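DynE8 (Micromonospora chersina, PDB 4AMM) is an iterative enediyne polyketide synthase of dynemicin biosynthesis, represented here by its acyltransferase domain, which probably transfers the acyl building blocks for chain extension. Local coordinates at residues A[6-11]-A[52-57]; A[88-93]-A[382-387]. All coordinates share one frame; numbering follows the deposited sequence.

Overall arrangement
Both contacts are buried and involve one small antiparallel sheet, their centres about 7 Å apart. Interaction 1 joins strands 4-10 and 52-58 edge to edge within that sheet, so backbone hydrogen bonds dominate. Interaction 2 sets strand 89-92, the next strand beyond 52-58, against helix 376-387; no hydrogen bond crosses it, and alanine methyls meet a phenylalanine ring instead. Ala-55 connects the two, since its backbone bonds to Phe-90 and its CB packs on Ala-383. Interaction 1 lies farther out, about 24 Å from the centre of the chain against about 17 Å for interaction 2, measured from the centre of each contact.

Interaction 1: residues A[6-11]-A[52-57]; sequences VVCGAP and ARFAAA
Val-6 and Ala-56, Cys-8 and Phe-54, and Ala-10 and Ala-52 are the hydrogen-bonded pairs of this antiparallel pairing, each closed by two N-H to O=C bonds of 2.9 Å between N and O. Val-7 with Ala-55 and Gly-9 with Arg-53 are the non-hydrogen-bonded pairs between them. Side chains of the first set share one face of the sheet. There Phe-54 sets CG anti to its backbone N (chi1 167°), and its ring approaches the partner strand through CE1, 3.8 Å from the carbonyl O of Val-6. Cys-8 carries SG between its own N and carbonyl carbon (chi1 66°), which brings the sulfur 4.2 Å from Phe-54 CB. SG stands 5.3 Å from the ring centroid and 58° off the ring normal, an oblique sulfur-aromatic contact. Helices 13-27 and 61-76 cover this face, with Leu-20 meeting both Cys-8 and Phe-54. At the far end of the row, Ala-52 CB lies against Ala-10 O at 3.4 Å.

On the other face the two strands share fewer side-chain contacts, and helix 376-387 packs there, Phe-386 on Val-7 and Ala-383 on Ala-55. Val-7 CG1 meets Ala-55 CB at 3.9 Å, while the extended side chain of Arg-53 leaves the pair: its guanidinium bonds to the carbonyls of Val-391, Phe-386 and Val-50, forms a salt bridge with Asp-392, and makes a cation-pi contact with Phe-386. The chemistry thus divides by direction. In the sheet plane six backbone bonds fix the register, whereas above and below it apolar contacts, and one well-partnered charge, tie the strand pair to its neighbours.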
loop_
_atom_site.group_PDB
_atom_site.type_symbol
_atom_site.label_atom_id
_atom_site.label_comp_id
_atom_site.label_asym_id
_atom_site.label_seq_id
_atom_site.Cartn_x
_atom_site.Cartn_y
_atom_site.Cartn_z
ATOM N N VAL A 6 -5.149 10.701 -17.952
ATOM C CA VAL A 6 -5.039 10.754 -19.387
ATOM C C VAL A 6 -4.356 9.500 -19.861
ATOM O O VAL A 6 -3.221 9.185 -19.469
ATOM C CB VAL A 6 -4.173 11.949 -19.849
ATOM C CG1 VAL A 6 -4.122 11.951 -21.315
ATOM C CG2 VAL A 6 -4.827 13.207 -19.303
ATOM N N VAL A 7 -5.132 8.657 -20.606
ATOM C CA VAL A 7 -4.575 7.435 -21.133
ATOM C C VAL A 7 -4.583 7.433 -22.640
ATOM O O VAL A 7 -5.477 8.049 -23.241
ATOM C CB VAL A 7 -5.330 6.173 -20.618
ATOM C CG1 VAL A 7 -5.424 6.121 -19.093
ATOM C CG2 VAL A 7 -6.783 6.029 -21.244
ATOM N N CYS A 8 -3.662 6.672 -23.215
ATOM C CA CYS A 8 -3.849 6.304 -24.625
ATOM C C CYS A 8 -2.946 5.170 -24.996
ATOM O O CYS A 8 -2.170 4.693 -24.200
ATOM C CB CYS A 8 -3.721 7.465 -25.549
ATOM S SG CYS A 8 -2.085 8.042 -25.518
ATOM N N GLY A 9 -3.079 4.727 -26.263
ATOM C CA GLY A 9 -2.255 3.636 -26.669
ATOM C C GLY A 9 -2.261 3.464 -28.174
ATOM O O GLY A 9 -2.929 4.185 -28.878
ATOM N N ALA A 10 -1.482 2.511 -28.586
ATOM C CA ALA A 10 -1.276 2.318 -30.015
ATOM C C ALA A 10 -0.725 0.921 -30.245
ATOM O O ALA A 10 -0.347 0.181 -29.322
ATOM C CB ALA A 10 -0.370 3.438 -30.552
ATOM N N PRO A 11 -0.605 0.540 -31.552
ATOM C CA PRO A 11 -0.171 -0.838 -31.746
ATOM C C PRO A 11 1.290 -1.116 -31.483
ATOM O O PRO A 11 1.654 -2.270 -31.251
ATOM C CB PRO A 11 -0.482 -1.100 -33.269
ATOM C CG PRO A 11 -1.525 -0.203 -33.568
ATOM C CD PRO A 11 -1.313 1.065 -32.715
ATOM N N ALA A 52 0.622 -0.951 -26.807
ATOM C CA ALA A 52 1.622 -0.002 -26.241
ATOM C C ALA A 52 0.774 1.108 -25.569
ATOM O O ALA A 52 -0.159 1.660 -26.140
ATOM C CB ALA A 52 2.468 0.618 -27.390
ATOM N N ARG A 53 1.151 1.381 -24.297
ATOM C CA ARG A 53 0.275 2.236 -23.439
ATOM C C ARG A 53 1.008 3.382 -22.745
ATOM O O ARG A 53 2.153 3.214 -22.294
ATOM C CB ARG A 53 -0.371 1.343 -22.381
ATOM C CG ARG A 53 -1.263 0.214 -22.916
ATOM C CD ARG A 53 -1.971 -0.552 -21.816
ATOM N NE ARG A 53 -2.872 -1.555 -22.416
ATOM C CZ ARG A 53 -3.878 -2.148 -21.742
ATOM N NH1 ARG A 53 -4.148 -1.872 -20.449
ATOM N NH2 ARG A 53 -4.605 -3.115 -22.407
ATOM N N PHE A 54 0.292 4.441 -22.622
ATOM C CA PHE A 54 0.711 5.651 -21.866
ATOM C C PHE A 54 -0.390 5.920 -20.922
ATOM O O PHE A 54 -1.589 5.935 -21.274
ATOM C CB PHE A 54 0.900 6.838 -22.821
ATOM C CG PHE A 54 1.024 8.181 -22.152
ATOM C CD1 PHE A 54 -0.107 8.879 -21.895
ATOM C CD2 PHE A 54 2.283 8.661 -21.841
ATOM C CE1 PHE A 54 -0.049 10.137 -21.281
ATOM C CE2 PHE A 54 2.367 9.928 -21.223
ATOM C CZ PHE A 54 1.218 10.637 -20.952
ATOM N N ALA A 55 -0.080 6.336 -19.655
ATOM C CA ALA A 55 -1.101 6.892 -18.779
ATOM C C ALA A 55 -0.429 7.881 -17.823
ATOM O O ALA A 55 0.657 7.533 -17.311
ATOM C CB ALA A 55 -1.758 5.759 -17.919
ATOM N N ALA A 56 -1.100 8.980 -17.532
ATOM C CA ALA A 56 -0.540 9.958 -16.594
ATOM C C ALA A 56 -1.669 10.537 -15.830
ATOM O O ALA A 56 -2.757 10.850 -16.336
ATOM C CB ALA A 56 0.170 11.051 -17.389
ATOM N N ALA A 57 -1.378 10.814 -14.551
ATOM C CA ALA A 57 -2.268 11.604 -13.734
ATOM C C ALA A 57 -1.719 13.041 -13.734
ATOM O O ALA A 57 -0.551 13.213 -13.384
ATOM C CB ALA A 57 -2.272 11.053 -12.325
#

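Interaction 2: residues A[88-93]-A[382-387]; sequences GLFLVV and TAALFA
Gly-88 begins the contact lightly, its carbonyl O 4.4 Å from Ala-383 CB. Its positive phi belongs to a G1 beta bulge, in which Gly-88 and Leu-89 both face one residue of the adjoining strand 81-84. Leu-89 then turns to the opposite face of the sheet, toward Ala-67 and Arg-70 of helix 61-76.

Phe-90 makes most of the strand's share of the contact, and Ala-387 most of its counterpart on the helix. The CB bond of Phe-90 points toward the helix, and CB touches Ala-387 CB at 3.5 Å. CG is anti to the carbonyl carbon (chi1 -53°), and the ring lies flat against the helix surface with Ala-384 above one face. Ala-384 CB is 3.8 Å from the ring centroid and 16° off the ring normal, which qualifies as a CH-pi contact. Ala-383 CB approaches obliquely, 3.9 Å from Phe-90 CD2. Methyls of Ala-383 and Ala-384, and of Ala-387 one turn on, thus meet the helix side of this side chain, and the ring reaches the helix backbone, Phe-90 CD2 lying 3.6 Å from Ala-384 N.

Leu-91 again faces away, toward His-74 of helix 61-76. Val-92 returns to the helix side, where CB comes within 3.3 Å of Ala-387 O and CG2, anti to the carbonyl carbon, lies 3.5 Å from that same oxygen. These are packing contacts of an aliphatic branch on a carbonyl.

The short axes of strand 89-92 and helix 382-387 approach to 7.8 Å and run nearly parallel, at 3°. With helices 13-27 and 61-76 on one face of the antiparallel sheet and helix 376-387 on the other, the sheet sits between two helical layers, consistent with the ketosynthase-acyltransferase linker subdomain of type I polyketide synthases, closed here by the C-terminal helix.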
loop_
_atom_site.group_PDB
_atom_site.type_symbol
_atom_site.label_atom_id
_atom_site.label_comp_id
_atom_site.label_asym_id
_atom_site.label_seq_id
_atom_site.Cartn_x
_atom_site.Cartn_y
_atom_site.Cartn_z
ATOM N N GLY A 88 3.280 10.039 -11.141
ATOM C CA GLY A 88 2.027 9.505 -11.741
ATOM C C GLY A 88 2.109 9.292 -13.261
ATOM O O GLY A 88 1.099 9.503 -13.942
ATOM N N LEU A 89 3.274 8.887 -13.752
ATOM C CA LEU A 89 3.535 8.798 -15.172
ATOM C C LEU A 89 3.996 7.433 -15.477
ATOM O O LEU A 89 4.931 6.928 -14.863
ATOM C CB LEU A 89 4.669 9.798 -15.583
ATOM C CG LEU A 89 5.172 9.510 -16.988
ATOM C CD1 LEU A 89 4.041 9.626 -18.040
ATOM C CD2 LEU A 89 6.319 10.513 -17.254
ATOM N N PHE A 90 3.291 6.740 -16.421
ATOM C CA PHE A 90 3.586 5.359 -16.678
ATOM C C PHE A 90 3.506 5.080 -18.166
ATOM O O PHE A 90 2.541 5.508 -18.833
ATOM C CB PHE A 90 2.628 4.431 -15.959
ATOM C CG PHE A 90 2.516 4.694 -14.488
ATOM C CD1 PHE A 90 3.418 4.067 -13.569
ATOM C CD2 PHE A 90 1.592 5.560 -14.009
ATOM C CE1 PHE A 90 3.313 4.339 -12.219
ATOM C CE2 PHE A 90 1.479 5.803 -12.699
ATOM C CZ PHE A 90 2.388 5.198 -11.825
ATOM N N LEU A 91 4.552 4.454 -18.726
ATOM C CA LEU A 91 4.634 4.146 -20.185
ATOM C C LEU A 91 5.158 2.767 -20.307
ATOM O O LEU A 91 6.237 2.450 -19.773
ATOM C CB LEU A 91 5.556 5.174 -20.846
ATOM C CG LEU A 91 5.936 4.964 -22.302
ATOM C CD1 LEU A 91 6.663 3.665 -22.724
ATOM C CD2 LEU A 91 4.914 5.203 -23.259
ATOM N N VAL A 92 4.435 1.925 -21.071
ATOM C CA VAL A 92 4.871 0.534 -21.200
ATOM C C VAL A 92 4.635 0.100 -22.622
ATOM O O VAL A 92 3.495 0.185 -23.083
ATOM C CB VAL A 92 4.078 -0.383 -20.226
ATOM C CG1 VAL A 92 4.477 -1.787 -20.370
ATOM C CG2 VAL A 92 4.313 0.017 -18.777
ATOM N N VAL A 93 5.727 -0.306 -23.294
ATOM C CA VAL A 93 5.629 -0.943 -24.623
ATOM C C VAL A 93 6.044 -2.422 -24.414
ATOM O O VAL A 93 7.035 -2.694 -23.779
ATOM C CB VAL A 93 6.611 -0.246 -25.599
ATOM C CG1 VAL A 93 6.576 -0.965 -26.983
ATOM C CG2 VAL A 93 6.283 1.183 -25.742
ATOM N N THR A 382 -4.862 4.346 -10.948
ATOM C CA THR A 382 -5.567 3.776 -12.102
ATOM C C THR A 382 -4.675 3.913 -13.316
ATOM O O THR A 382 -4.633 3.004 -14.186
ATOM C CB THR A 382 -6.903 4.462 -12.303
ATOM O OG1 THR A 382 -7.675 4.310 -11.081
ATOM C CG2 THR A 382 -7.697 3.785 -13.391
ATOM N N ALA A 383 -3.882 4.995 -13.442
ATOM C CA ALA A 383 -2.933 5.130 -14.563
ATOM C C ALA A 383 -1.935 3.991 -14.479
ATOM O O ALA A 383 -1.595 3.396 -15.552
ATOM C CB ALA A 383 -2.146 6.502 -14.438
ATOM N N ALA A 384 -1.406 3.616 -13.328
ATOM C CA ALA A 384 -0.474 2.560 -13.173
ATOM C C ALA A 384 -1.124 1.241 -13.640
ATOM O O ALA A 384 -0.482 0.469 -14.390
ATOM C CB ALA A 384 0.025 2.417 -11.707
ATOM N N LEU A 385 -2.347 0.941 -13.156
ATOM C CA LEU A 385 -3.014 -0.341 -13.539
ATOM C C LEU A 385 -3.164 -0.325 -15.041
ATOM O O LEU A 385 -3.015 -1.441 -15.660
ATOM C CB LEU A 385 -4.335 -0.372 -12.865
ATOM C CG LEU A 385 -4.288 -0.595 -11.322
ATOM C CD1 LEU A 385 -5.605 -0.402 -10.674
ATOM C CD2 LEU A 385 -3.834 -2.026 -11.000
ATOM N N PHE A 386 -3.567 0.763 -15.672
ATOM C CA PHE A 386 -3.813 0.751 -17.122
ATOM C C PHE A 386 -2.525 0.567 -17.863
ATOM O O PHE A 386 -2.399 -0.304 -18.739
ATOM C CB PHE A 386 -4.567 2.029 -17.563
ATOM C CG PHE A 386 -4.811 2.085 -19.054
ATOM C CD1 PHE A 386 -5.962 1.457 -19.558
ATOM C CD2 PHE A 386 -3.911 2.674 -19.895
ATOM C CE1 PHE A 386 -6.188 1.460 -20.941
ATOM C CE2 PHE A 386 -4.107 2.664 -21.267
ATOM C CZ PHE A 386 -5.300 2.072 -21.800
ATOM N N ALA A 387 -1.472 1.330 -17.584
ATOM C CA ALA A 387 -0.240 1.261 -18.367
ATOM C C ALA A 387 0.367 -0.102 -18.198
ATOM O O ALA A 387 0.940 -0.637 -19.175
ATOM C CB ALA A 387 0.720 2.373 -17.966
#